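Local coordinates for protein fimbrin (Schizosaccharomyces pombe, PDB 1RT8) that binds and crosslinks actin filaments and takes part in cell polarity, cytokinesis, mating and spore formation, at residues 416-421 / 427-432; 194-199 / 249-254; 315-320 / 326-331; 291-296 / 487-492; 32-37 / 48-53. One frame throughout, in Å; residues are numbered along the deposited sequence.

Contact 1: residues 416-421 / 427-432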
# COMPACT_ATOMS: atom_id res chain seq x y z
N TRP A 416 -12.78 26.36 -8.21
CA TRP A 416 -11.52 26.11 -8.91
C TRP A 416 -11.71 24.91 -9.82
O TRP A 416 -11.30 24.93 -10.98
CB TRP A 416 -10.39 25.80 -7.93
CG TRP A 416 -9.09 25.49 -8.62
CD1 TRP A 416 -8.15 26.39 -9.03
CD2 TRP A 416 -8.59 24.19 -8.97
NE1 TRP A 416 -7.09 25.74 -9.61
CE2 TRP A 416 -7.33 24.39 -9.59
CE3 TRP A 416 -9.07 22.89 -8.83
CZ2 TRP A 416 -6.55 23.33 -10.06
CZ3 TRP A 416 -8.29 21.83 -9.29
CH2 TRP A 416 -7.04 22.06 -9.90
N ALA A 417 -12.31 23.86 -9.28
CA ALA A 417 -12.54 22.64 -10.04
C ALA A 417 -13.43 22.89 -11.25
O ALA A 417 -13.18 22.35 -12.34
CB ALA A 417 -13.15 21.56 -9.14
N ASN A 418 -14.47 23.70 -11.08
CA ASN A 418 -15.38 24.00 -12.19
C ASN A 418 -14.67 24.82 -13.28
O ASN A 418 -14.89 24.57 -14.47
CB ASN A 418 -16.62 24.76 -11.69
CG ASN A 418 -17.70 23.83 -11.17
OD1 ASN A 418 -17.92 22.75 -11.72
ND2 ASN A 418 -18.39 24.25 -10.11
N SER A 419 -13.84 25.78 -12.88
CA SER A 419 -13.09 26.61 -13.83
C SER A 419 -12.20 25.75 -14.71
O SER A 419 -12.11 25.96 -15.91
CB SER A 419 -12.20 27.61 -13.08
OG SER A 419 -12.98 28.47 -12.28
N MET A 420 -11.53 24.79 -14.08
CA MET A 420 -10.64 23.86 -14.78
C MET A 420 -11.44 22.98 -15.75
O MET A 420 -11.06 22.81 -16.91
CB MET A 420 -9.92 23.00 -13.74
CG MET A 420 -8.44 22.77 -14.03
SD MET A 420 -7.53 24.29 -14.34
CE MET A 420 -6.22 24.21 -13.14
N ALA A 421 -12.57 22.45 -15.29
CA ALA A 421 -13.42 21.58 -16.09
C ALA A 421 -14.08 22.29 -17.28
O ALA A 421 -14.37 21.66 -18.30
CB ALA A 421 -14.50 20.96 -15.22
N GLY A 427 -18.16 16.79 -19.57
CA GLY A 427 -19.20 16.57 -18.58
C GLY A 427 -19.93 17.84 -18.18
O GLY A 427 -20.01 18.80 -18.95
N SER A 428 -20.45 17.86 -16.96
CA SER A 428 -21.18 19.01 -16.45
C SER A 428 -20.47 19.67 -15.28
O SER A 428 -19.64 19.06 -14.61
CB SER A 428 -22.59 18.61 -16.01
OG SER A 428 -23.45 18.43 -17.12
N GLN A 429 -20.80 20.94 -15.04
CA GLN A 429 -20.25 21.69 -13.93
C GLN A 429 -20.92 21.11 -12.70
O GLN A 429 -22.01 20.55 -12.80
CB GLN A 429 -20.62 23.17 -14.07
CG GLN A 429 -19.94 23.85 -15.24
CD GLN A 429 -18.56 24.35 -14.86
OE1 GLN A 429 -18.42 25.27 -14.06
NE2 GLN A 429 -17.53 23.73 -15.43
N ILE A 430 -20.27 21.23 -11.55
CA ILE A 430 -20.86 20.68 -10.33
C ILE A 430 -21.35 21.75 -9.37
O ILE A 430 -20.87 22.89 -9.38
CB ILE A 430 -19.87 19.75 -9.59
CG1 ILE A 430 -18.65 20.53 -9.11
CG2 ILE A 430 -19.45 18.61 -10.51
CD1 ILE A 430 -17.75 19.72 -8.20
N ARG A 431 -22.31 21.36 -8.54
CA ARG A 431 -22.88 22.26 -7.55
C ARG A 431 -21.98 22.28 -6.33
O ARG A 431 -21.72 23.34 -5.74
CB ARG A 431 -24.28 21.78 -7.17
CG ARG A 431 -24.98 22.66 -6.16
CD ARG A 431 -26.43 22.22 -5.98
NE ARG A 431 -27.16 23.14 -5.11
CZ ARG A 431 -27.30 24.44 -5.36
NH1 ARG A 431 -26.77 24.98 -6.45
NH2 ARG A 431 -27.98 25.21 -4.52
N SER A 432 -21.49 21.10 -5.96
CA SER A 432 -20.61 20.94 -4.80
C SER A 432 -19.99 19.55 -4.87
O SER A 432 -20.36 18.75 -5.72
CB SER A 432 -21.43 21.05 -3.52
OG SER A 432 -22.24 19.90 -3.37
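In the fourth calponin-homology domain, within the second actin-binding region, the loop following helix 410-421 folds back on the end of that helix, and Asn418 bonds it at Gln429 and Ile430. The Asn418 side-chain amide works as a two-pronged clamp on the backbone of Ile430: OD1 accepts from Ile430 N at 2.8 Å, and ND2 donates a hydrogen bond to Ile430 O at 2.9 Å. Both bonds are nearly straight, and Ile430 O lies close to the plane of the donating amide; using both ends of the group fixes its rotation. CG of Asn418 stands beside the backbone N (chi1 -84°), on the side facing the loop. Gln429 answers in the other sense, side chain to backbone. Bent at chi2 (-84°), its chain carries the amide over the helix, 40° from the plane of the Asn418 amide. Ala421 CB comes to 4.1 Å from Gln429 NE2, while Phe443 of helix 442-451 packs against Asn418, Ala421 and Ile430. The third bond takes a helix carbonyl near its C-terminal end: Gln429 NE2 reaches Asn418 O at 2.9 Å, NE2 standing somewhat out of the carbonyl plane.

Contact 2: residues 194-199 / 249-254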
# COMPACT_ATOMS: atom_id res chain seq x y z
N GLU A 194 13.97 -27.44 9.95
CA GLU A 194 13.13 -28.29 10.78
C GLU A 194 11.66 -27.88 10.80
O GLU A 194 10.78 -28.70 10.56
CB GLU A 194 13.63 -28.31 12.23
CG GLU A 194 14.83 -29.21 12.45
CD GLU A 194 15.16 -29.37 13.93
OE1 GLU A 194 14.43 -28.81 14.78
OE2 GLU A 194 16.14 -30.07 14.25
N ASN A 195 11.40 -26.61 11.09
CA ASN A 195 10.02 -26.15 11.14
C ASN A 195 9.31 -26.28 9.79
O ASN A 195 8.12 -26.59 9.74
CB ASN A 195 9.96 -24.73 11.68
CG ASN A 195 10.30 -24.68 13.17
OD1 ASN A 195 10.06 -25.64 13.88
ND2 ASN A 195 10.84 -23.56 13.64
N TYR A 196 10.05 -26.06 8.71
CA TYR A 196 9.48 -26.19 7.37
C TYR A 196 9.10 -27.65 7.13
O TYR A 196 8.01 -27.94 6.64
CB TYR A 196 10.50 -25.75 6.32
CG TYR A 196 10.60 -24.24 6.10
CD1 TYR A 196 11.79 -23.68 5.63
CD2 TYR A 196 9.51 -23.40 6.31
CE1 TYR A 196 11.90 -22.32 5.38
CE2 TYR A 196 9.60 -22.02 6.06
CZ TYR A 196 10.80 -21.49 5.59
OH TYR A 196 10.94 -20.14 5.33
N THR A 197 10.00 -28.57 7.49
CA THR A 197 9.74 -30.00 7.33
C THR A 197 8.49 -30.44 8.08
O THR A 197 7.67 -31.18 7.54
CB THR A 197 10.94 -30.84 7.82
OG1 THR A 197 12.08 -30.59 6.99
CG2 THR A 197 10.61 -32.33 7.77
N VAL A 198 8.34 -30.01 9.33
CA VAL A 198 7.17 -30.38 10.11
C VAL A 198 5.92 -29.75 9.49
O VAL A 198 4.88 -30.39 9.38
CB VAL A 198 7.31 -29.91 11.58
CG1 VAL A 198 6.05 -30.21 12.36
CG2 VAL A 198 8.49 -30.63 12.24
N LEU A 199 6.04 -28.49 9.06
CA LEU A 199 4.92 -27.79 8.42
C LEU A 199 4.46 -28.55 7.18
O LEU A 199 3.28 -28.86 7.03
CB LEU A 199 5.33 -26.36 8.03
CG LEU A 199 4.33 -25.59 7.15
CD1 LEU A 199 2.99 -25.46 7.87
CD2 LEU A 199 4.89 -24.21 6.81
N LYS A 249 13.15 -11.96 3.49
CA LYS A 249 12.32 -11.77 2.31
C LYS A 249 12.01 -13.05 1.55
O LYS A 249 10.84 -13.39 1.33
CB LYS A 249 12.99 -10.77 1.37
CG LYS A 249 13.43 -9.47 2.05
CD LYS A 249 14.12 -8.55 1.06
CE LYS A 249 14.59 -7.28 1.72
NZ LYS A 249 15.36 -6.46 0.75
N LEU A 250 13.04 -13.76 1.13
CA LEU A 250 12.83 -14.99 0.37
C LEU A 250 12.07 -16.02 1.19
O LEU A 250 11.24 -16.75 0.64
CB LEU A 250 14.17 -15.56 -0.10
CG LEU A 250 14.96 -14.59 -0.99
CD1 LEU A 250 16.33 -15.18 -1.33
CD2 LEU A 250 14.17 -14.28 -2.24
N ASN A 251 12.32 -16.09 2.49
CA ASN A 251 11.61 -17.06 3.33
C ASN A 251 10.16 -16.64 3.52
O ASN A 251 9.26 -17.48 3.55
CB ASN A 251 12.31 -17.23 4.68
CG ASN A 251 13.42 -18.28 4.64
OD1 ASN A 251 13.15 -19.49 4.59
ND2 ASN A 251 14.67 -17.83 4.65
N LEU A 252 9.91 -15.34 3.63
CA LEU A 252 8.55 -14.85 3.79
C LEU A 252 7.75 -15.17 2.52
O LEU A 252 6.63 -15.67 2.59
CB LEU A 252 8.54 -13.34 4.03
CG LEU A 252 7.15 -12.70 4.12
CD1 LEU A 252 6.48 -13.13 5.43
CD2 LEU A 252 7.27 -11.18 4.06
N ALA A 253 8.34 -14.89 1.37
CA ALA A 253 7.67 -15.13 0.10
C ALA A 253 7.34 -16.61 -0.05
O ALA A 253 6.23 -16.98 -0.46
CB ALA A 253 8.55 -14.65 -1.06
N PHE A 254 8.31 -17.46 0.28
CA PHE A 254 8.14 -18.91 0.23
C PHE A 254 6.91 -19.29 1.05
O PHE A 254 5.99 -19.93 0.55
CB PHE A 254 9.38 -19.58 0.82
CG PHE A 254 9.26 -21.07 0.99
CD1 PHE A 254 9.33 -21.92 -0.11
CD2 PHE A 254 9.09 -21.62 2.26
CE1 PHE A 254 9.25 -23.31 0.06
CE2 PHE A 254 9.00 -23.00 2.43
CZ PHE A 254 9.08 -23.85 1.33
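Tyr196 of helix 194-203 spans the gap to helix 248-261, where Asn251 and Phe254 receive it. The backbones stay well apart, the nearest CA atoms, of Tyr196 and Asn251, being 10.2 Å from each other, so the close packing is made by side chains. Its tightest part is the tyrosine ring. Phe254 turns an edge to one face in a T-shaped pair, with ring centroids 4.9 Å apart and planes at 67°; CE2 of Phe254 stands over the centre of the Tyr196 ring, and CD2 lies 3.7 Å from Tyr196 CZ. Phe254 is brought there by a CG trans to its own backbone N (chi1 172°). At the edge of the ring, Tyr196 OH donates to Asn251 OD1. The modelled 2.4 Å from Tyr196 OH to Asn251 OD1 is very short, so the exact length is doubtful. The amide plane is only 21° from the ring plane, and Asn251 ND2 is bound in turn to Asn247 O. With a phenylalanine here, Asn251 OD1 would probably be left without its buried donor and the amide less firmly oriented. Away from the ring the contact thins out: Glu194 and Lys249, both partly exposed, take no part in it and pair instead with Arg181 and with Glu13 of the first domain, respectively. Val225 and Leu226 of helix 218-230 and Phe170 of helix 162-176 complete the packing around the rings, an aromatic core between helices of the all-helical calponin-homology fold, here the second such domain.

Contact 3: residues 315-320 / 326-331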
# COMPACT_ATOMS: atom_id res chain seq x y z
N ILE A 315 -0.70 8.13 18.09
CA ILE A 315 -0.66 8.25 16.64
C ILE A 315 -1.04 9.66 16.22
O ILE A 315 -0.35 10.27 15.40
CB ILE A 315 -1.64 7.25 15.97
CG1 ILE A 315 -1.16 5.82 16.22
CG2 ILE A 315 -1.77 7.55 14.48
CD1 ILE A 315 0.20 5.49 15.67
N LEU A 316 -2.12 10.19 16.78
CA LEU A 316 -2.56 11.54 16.46
C LEU A 316 -1.50 12.58 16.82
O LEU A 316 -1.22 13.50 16.04
CB LEU A 316 -3.88 11.85 17.18
CG LEU A 316 -5.12 11.12 16.62
CD1 LEU A 316 -6.31 11.28 17.54
CD2 LEU A 316 -5.45 11.67 15.25
N LEU A 317 -0.91 12.44 18.00
CA LEU A 317 0.10 13.37 18.45
C LEU A 317 1.31 13.34 17.52
O LEU A 317 1.89 14.39 17.23
CB LEU A 317 0.50 13.06 19.90
CG LEU A 317 -0.64 13.38 20.89
CD1 LEU A 317 -0.26 12.94 22.29
CD2 LEU A 317 -0.93 14.87 20.86
N GLN A 318 1.69 12.16 17.05
CA GLN A 318 2.82 12.07 16.13
C GLN A 318 2.50 12.81 14.83
O GLN A 318 3.34 13.52 14.30
CB GLN A 318 3.14 10.62 15.80
CG GLN A 318 3.79 9.85 16.93
CD GLN A 318 3.96 8.38 16.59
OE1 GLN A 318 4.61 8.03 15.60
NE2 GLN A 318 3.36 7.52 17.40
N ALA A 319 1.27 12.63 14.34
CA ALA A 319 0.83 13.27 13.11
C ALA A 319 0.98 14.78 13.21
O ALA A 319 1.53 15.41 12.29
CB ALA A 319 -0.64 12.91 12.82
N TYR A 320 0.52 15.36 14.32
CA TYR A 320 0.63 16.81 14.53
C TYR A 320 2.07 17.27 14.37
O TYR A 320 2.33 18.30 13.75
CB TYR A 320 0.17 17.23 15.93
CG TYR A 320 -1.32 17.41 16.09
CD1 TYR A 320 -2.06 16.50 16.85
CD2 TYR A 320 -2.00 18.46 15.47
CE1 TYR A 320 -3.44 16.64 16.99
CE2 TYR A 320 -3.40 18.60 15.61
CZ TYR A 320 -4.10 17.68 16.37
OH TYR A 320 -5.46 17.78 16.52
N ASN A 326 7.80 20.45 16.30
CA ASN A 326 7.80 21.18 17.56
C ASN A 326 6.42 21.66 17.98
O ASN A 326 6.29 22.73 18.58
CB ASN A 326 8.74 22.38 17.50
CG ASN A 326 10.19 21.97 17.43
OD1 ASN A 326 10.63 21.06 18.14
ND2 ASN A 326 10.96 22.65 16.57
N THR A 327 5.39 20.88 17.68
CA THR A 327 4.04 21.27 18.07
C THR A 327 3.73 20.59 19.41
O THR A 327 3.12 21.19 20.30
CB THR A 327 2.99 20.82 17.03
OG1 THR A 327 3.12 21.61 15.85
CG2 THR A 327 1.58 20.97 17.59
N VAL A 328 4.18 19.35 19.54
CA VAL A 328 3.92 18.57 20.74
C VAL A 328 5.02 18.56 21.80
O VAL A 328 6.19 18.33 21.50
CB VAL A 328 3.60 17.11 20.35
CG1 VAL A 328 3.26 16.30 21.58
CG2 VAL A 328 2.46 17.08 19.35
N ASN A 329 4.64 18.81 23.04
CA ASN A 329 5.57 18.77 24.16
C ASN A 329 5.45 17.34 24.67
O ASN A 329 4.58 17.04 25.49
CB ASN A 329 5.15 19.74 25.26
CG ASN A 329 6.07 19.66 26.47
OD1 ASN A 329 5.93 20.44 27.42
ND2 ASN A 329 7.02 18.73 26.45
N TRP A 330 6.32 16.46 24.20
CA TRP A 330 6.26 15.07 24.61
C TRP A 330 6.51 14.79 26.09
O TRP A 330 6.32 13.66 26.54
CB TRP A 330 7.19 14.24 23.74
CG TRP A 330 6.73 14.23 22.32
CD1 TRP A 330 7.10 15.10 21.33
CD2 TRP A 330 5.76 13.35 21.74
NE1 TRP A 330 6.42 14.81 20.17
CE2 TRP A 330 5.59 13.75 20.40
CE3 TRP A 330 5.02 12.28 22.24
CZ2 TRP A 330 4.70 13.09 19.54
CZ3 TRP A 330 4.13 11.63 21.38
CH2 TRP A 330 3.98 12.04 20.05
N LYS A 331 6.92 15.80 26.85
CA LYS A 331 7.15 15.61 28.28
C LYS A 331 5.80 15.57 28.97
O LYS A 331 5.69 15.17 30.13
CB LYS A 331 8.00 16.74 28.85
CG LYS A 331 9.44 16.77 28.33
CD LYS A 331 10.24 17.93 28.92
CE LYS A 331 11.65 17.98 28.33
NZ LYS A 331 12.46 19.11 28.88
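The Trp330 indole meets Leu317 and Gln318 with the outer end of its six-membered ring, while one face is covered from its own segment by Val328 CG1, 3.6 Å above the plane. At the edge, close to the ring plane, lies the backbone N of Gln318, 3.8 Å from CH2. Leu317 CB approaches the same CH2 obliquely at 3.6 Å, and Gln318 CG touches it from the aliphatic part of a chain that crosses the indole at about a right angle. The amide of Gln318 is turned 62° from the indole and sends OE1 to Thr300 N. Val328 sets CG2 beside its backbone N, CG1 being trans to that N (chi1 -177°); the two methyls are thereby shared between the indole and helix 314-323, CG2 lying 3.5 Å from Leu317 O and 4.1 Å from Tyr320 CB. The polar grip comes from Asp321, the next helix residue: its OD1 accepts from the N of both Thr327 and Val328, and its OD2 from Trp330 NE1. A leucine in place of Trp330 would probably leave Asp321 OD2 without this donor and uncover Leu317 CB and Val328 CG1. A sulfate ion, probably from the crystallisation liquor, sits about 3 Å from the Trp330 side chain. In this third calponin-homology domain the chemistry thus divides: apolar contacts across the two segments press the loop against the helix, and one carboxylate gripped by three N-H groups probably helps to set the path of the turn.

Contact 4: residues 291-296 / 487-492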
# COMPACT_ATOMS: atom_id res chain seq x y z
N THR A 291 -6.22 6.08 6.95
CA THR A 291 -5.18 5.17 7.42
C THR A 291 -3.97 5.29 6.50
O THR A 291 -2.84 5.39 6.96
CB THR A 291 -5.64 3.70 7.43
OG1 THR A 291 -6.58 3.50 8.50
CG2 THR A 291 -4.45 2.75 7.62
N LEU A 292 -4.22 5.28 5.20
CA LEU A 292 -3.13 5.40 4.23
C LEU A 292 -2.46 6.75 4.42
O LEU A 292 -1.24 6.85 4.45
CB LEU A 292 -3.67 5.28 2.80
CG LEU A 292 -4.15 3.90 2.33
CD1 LEU A 292 -4.99 4.06 1.06
CD2 LEU A 292 -2.95 2.99 2.07
N TRP A 293 -3.27 7.80 4.56
CA TRP A 293 -2.71 9.14 4.73
C TRP A 293 -1.83 9.25 5.98
O TRP A 293 -0.66 9.62 5.90
CB TRP A 293 -3.84 10.18 4.80
CG TRP A 293 -3.32 11.56 5.03
CD1 TRP A 293 -2.51 12.28 4.20
CD2 TRP A 293 -3.53 12.37 6.19
NE1 TRP A 293 -2.20 13.49 4.77
CE2 TRP A 293 -2.81 13.58 5.99
CE3 TRP A 293 -4.25 12.20 7.38
CZ2 TRP A 293 -2.80 14.61 6.94
CZ3 TRP A 293 -4.23 13.23 8.32
CH2 TRP A 293 -3.51 14.42 8.09
N LEU A 294 -2.39 8.94 7.15
CA LEU A 294 -1.61 9.02 8.38
C LEU A 294 -0.35 8.16 8.30
O LEU A 294 0.72 8.59 8.73
CB LEU A 294 -2.46 8.59 9.58
CG LEU A 294 -3.52 9.61 10.04
CD1 LEU A 294 -4.50 8.94 11.01
CD2 LEU A 294 -2.83 10.80 10.69
N ASN A 295 -0.46 6.95 7.74
CA ASN A 295 0.71 6.08 7.64
C ASN A 295 1.75 6.71 6.72
O ASN A 295 2.94 6.47 6.89
CB ASN A 295 0.35 4.68 7.11
CG ASN A 295 -0.24 3.77 8.19
OD1 ASN A 295 -0.08 4.03 9.38
ND2 ASN A 295 -0.89 2.70 7.76
N SER A 296 1.29 7.52 5.77
CA SER A 296 2.19 8.18 4.83
C SER A 296 3.05 9.21 5.56
O SER A 296 4.09 9.62 5.07
CB SER A 296 1.40 8.86 3.70
OG SER A 296 0.96 10.16 4.07
N VAL A 487 -0.51 13.11 -5.15
CA VAL A 487 -0.48 12.07 -4.13
C VAL A 487 -1.95 11.84 -3.77
O VAL A 487 -2.60 12.68 -3.15
CB VAL A 487 0.31 12.55 -2.88
CG1 VAL A 487 0.11 11.57 -1.72
CG2 VAL A 487 1.79 12.64 -3.22
N ILE A 488 -2.47 10.68 -4.20
CA ILE A 488 -3.87 10.33 -4.00
C ILE A 488 -4.04 9.04 -3.20
O ILE A 488 -3.43 8.02 -3.52
CB ILE A 488 -4.55 10.16 -5.37
CG1 ILE A 488 -4.39 11.45 -6.17
CG2 ILE A 488 -6.02 9.82 -5.20
CD1 ILE A 488 -4.77 11.32 -7.60
N PHE A 489 -4.88 9.09 -2.17
CA PHE A 489 -5.11 7.93 -1.33
C PHE A 489 -6.49 7.31 -1.49
O PHE A 489 -6.84 6.40 -0.73
CB PHE A 489 -4.87 8.29 0.14
CG PHE A 489 -3.44 8.65 0.45
CD1 PHE A 489 -3.13 9.90 0.97
CD2 PHE A 489 -2.42 7.75 0.21
CE1 PHE A 489 -1.81 10.25 1.25
CE2 PHE A 489 -1.08 8.09 0.49
CZ PHE A 489 -0.78 9.34 1.01
N ILE A 490 -7.27 7.80 -2.44
CA ILE A 490 -8.60 7.24 -2.67
C ILE A 490 -8.57 6.24 -3.83
O ILE A 490 -7.57 6.12 -4.53
CB ILE A 490 -9.63 8.33 -3.01
CG1 ILE A 490 -9.20 9.11 -4.27
CG2 ILE A 490 -9.79 9.28 -1.84
CD1 ILE A 490 -10.29 10.04 -4.81
N LEU A 491 -9.68 5.53 -4.00
CA LEU A 491 -9.84 4.56 -5.08
C LEU A 491 -10.94 5.08 -6.01
O LEU A 491 -11.69 6.00 -5.66
CB LEU A 491 -10.24 3.19 -4.53
CG LEU A 491 -9.19 2.32 -3.83
CD1 LEU A 491 -9.87 1.09 -3.24
CD2 LEU A 491 -8.11 1.90 -4.83
N PRO A 492 -11.05 4.50 -7.21
CA PRO A 492 -12.07 4.94 -8.16
C PRO A 492 -13.48 4.95 -7.56
O PRO A 492 -14.26 5.89 -7.78
CB PRO A 492 -11.94 3.92 -9.29
CG PRO A 492 -10.46 3.61 -9.28
CD PRO A 492 -10.17 3.47 -7.81
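With CG beside the backbone N and trans to the carbonyl carbon (chi1 -65°), Phe489 lays its ring on helix 282-296, and Trp293, with CG trans to N (chi1 178°), presents its indole edge to Phe489 CE1. The phenyl group thus rests with one face on the helix backbone. Trp293 CA stands over the face, offset toward the rim, in a CH-pi contact 4.0 Å from the ring centroid and 23° off the normal, and the carbonyl carbon of Leu292 lies over the centre. Round the rim of the same face stand three side chains. Leu292 CB comes to 3.8 Å from Phe489 CD2, while the Leu292 methyl CD1 reaches past the ring to the backbone, 3.5 Å from Phe489 O. Trp293 brings CD1 to 3.6 Å from Phe489 CE1, which lies near the indole plane. Ser296 CB comes obliquely to 3.5 Å from Phe489 CZ. Ser296 OG is turned back to donate to Trp293 O, in the carbonyl plane and on a lone pair, which ties the hydroxyl to the helix while its CB touches the ring. On the side of Trp293 toward helix 379-397, Val386, Met389, Met390 and Asn393 pack on the indole, and Val289 adds to the bed of Phe489. Helix 282-296 belongs to the third calponin-homology domain and Phe489 to the fourth, so the arrangement is an apolar interface between the paired calponin-homology domains of the second actin-binding region.

Contact 5: residues 32-37 / 48-53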
# COMPACT_ATOMS: atom_id res chain seq x y z
N GLY A 32 6.85 -7.65 -23.39
CA GLY A 32 7.21 -8.98 -23.84
C GLY A 32 8.55 -9.02 -24.55
O GLY A 32 9.31 -9.98 -24.43
N SER A 33 8.85 -7.96 -25.30
CA SER A 33 10.09 -7.86 -26.05
C SER A 33 11.36 -7.88 -25.20
O SER A 33 12.46 -7.73 -25.73
CB SER A 33 10.08 -6.59 -26.90
OG SER A 33 9.96 -5.44 -26.09
N ARG A 34 11.22 -8.06 -23.89
CA ARG A 34 12.38 -8.07 -23.01
C ARG A 34 12.20 -8.92 -21.76
O ARG A 34 13.10 -9.01 -20.93
CB ARG A 34 12.74 -6.64 -22.59
CG ARG A 34 11.54 -5.73 -22.29
CD ARG A 34 11.98 -4.36 -21.77
NE ARG A 34 10.98 -3.32 -22.01
CZ ARG A 34 11.04 -2.08 -21.52
NH1 ARG A 34 12.05 -1.72 -20.75
NH2 ARG A 34 10.10 -1.21 -21.83
N VAL A 35 11.04 -9.57 -21.65
CA VAL A 35 10.70 -10.40 -20.50
C VAL A 35 11.87 -11.22 -19.96
O VAL A 35 12.31 -11.01 -18.83
CB VAL A 35 9.54 -11.37 -20.81
CG1 VAL A 35 8.88 -11.83 -19.52
CG2 VAL A 35 8.54 -10.70 -21.71
N PRO A 36 12.39 -12.18 -20.75
CA PRO A 36 13.51 -12.98 -20.25
C PRO A 36 14.72 -12.11 -19.88
O PRO A 36 15.66 -11.97 -20.67
CB PRO A 36 13.80 -13.92 -21.42
CG PRO A 36 12.46 -14.07 -22.07
CD PRO A 36 11.96 -12.65 -22.08
N ILE A 37 14.70 -11.54 -18.68
CA ILE A 37 15.79 -10.69 -18.22
C ILE A 37 16.84 -11.52 -17.49
O ILE A 37 16.50 -12.38 -16.67
CB ILE A 37 15.28 -9.59 -17.25
CG1 ILE A 37 14.25 -8.71 -17.97
CG2 ILE A 37 16.45 -8.74 -16.76
CD1 ILE A 37 13.64 -7.64 -17.10
N CYS A 48 14.43 -1.09 -15.96
CA CYS A 48 13.42 -0.49 -15.08
C CYS A 48 13.30 1.02 -15.22
O CYS A 48 12.37 1.62 -14.68
CB CYS A 48 13.73 -0.84 -13.63
SG CYS A 48 13.26 -2.53 -13.15
N LYS A 49 14.23 1.63 -15.95
CA LYS A 49 14.26 3.08 -16.13
C LYS A 49 13.04 3.78 -16.72
O LYS A 49 12.76 4.93 -16.35
CB LYS A 49 15.49 3.46 -16.96
CG LYS A 49 16.81 3.17 -16.28
CD LYS A 49 17.99 3.63 -17.13
CE LYS A 49 19.30 3.52 -16.38
NZ LYS A 49 20.44 4.02 -17.18
N ASP A 50 12.32 3.13 -17.63
CA ASP A 50 11.16 3.80 -18.21
C ASP A 50 9.85 3.55 -17.49
O ASP A 50 8.79 3.89 -18.00
CB ASP A 50 11.02 3.48 -19.71
CG ASP A 50 10.59 2.04 -19.99
OD1 ASP A 50 10.28 1.28 -19.05
OD2 ASP A 50 10.54 1.68 -21.19
N GLY A 51 9.93 2.95 -16.30
CA GLY A 51 8.75 2.69 -15.50
C GLY A 51 7.73 1.64 -15.94
O GLY A 51 6.81 1.34 -15.17
N LEU A 52 7.86 1.08 -17.13
CA LEU A 52 6.89 0.09 -17.60
C LEU A 52 6.88 -1.21 -16.79
O LEU A 52 5.83 -1.67 -16.36
CB LEU A 52 7.12 -0.22 -19.09
CG LEU A 52 6.77 0.97 -20.01
CD1 LEU A 52 7.16 0.65 -21.45
CD2 LEU A 52 5.29 1.27 -19.91
N ILE A 53 8.06 -1.79 -16.59
CA ILE A 53 8.18 -3.03 -15.82
C ILE A 53 7.62 -2.85 -14.42
O ILE A 53 6.86 -3.70 -13.94
CB ILE A 53 9.65 -3.46 -15.71
CG1 ILE A 53 10.15 -3.93 -17.09
CG2 ILE A 53 9.79 -4.56 -14.68
CD1 ILE A 53 11.59 -4.37 -17.10
O HOH W 1 13.50 1.04 -19.50
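Arg34, partly exposed, and Asp50, buried, form a salt bridge across segments whose nearest CA atoms, those of Ile37 and Cys48, stay 10.9 Å apart. It lies in the first calponin-homology domain, where an Asx turn leads into helix 52-61. Arg34 starts with CG wedged between its backbone N and carbonyl carbon (chi1 40°), then runs extended to NE. The contact is single-pronged: NH2 donates almost straight to Asp50 OD2 at 3.0 Å, on the syn lone pair and near the guanidinium plane, while the carboxylate is turned 69° against that plane. The other oxygen is used by the turn, Asp50 OD1 accepting from Leu52 N at 3.1 Å from above the carboxylate plane, just past Gly51 at the N-cap. Holding both oxygens of Asp50 in this way fixes its rotation, and the nearby guanidinium and N-H donors would probably favour the charged carboxylate. Water 1 accepts from Asp50 N at 3.0 Å and, weakly, from Arg34 NH1, which also donates to Gln47 OE1. Leu52 CD1 lies at the guanidinium edge, 3.5 Å from Arg34 NH2. Deeper, against helix 11-25, the isoleucines meet tip to tip, Ile37 CD1 3.9 Å from Ile53 CD1.

Overall arrangement
The five contacts sample all four calponin-homology domains. Contacts 1 and 3 each fold a loop back on the helix before it, yet contact 1 uses amide-to-backbone bonds and contact 3 mainly apolar touches. Both are only partly buried, as is contact 4; Gln429 and Ser296 are exposed in contacts 1 and 4. Buried contact 2 joins two helices through aromatic rings, and contact 5, also buried, sets a charge pair beside isoleucines. Contact 4 joins two domains, its centre about 9 Å from that of the chain, against about 23 to 30 Å for the others. It touches contact 3, Leu294 CD2 meeting Ala319 CB at 3.7 Å, and helix 379-397 packs on both.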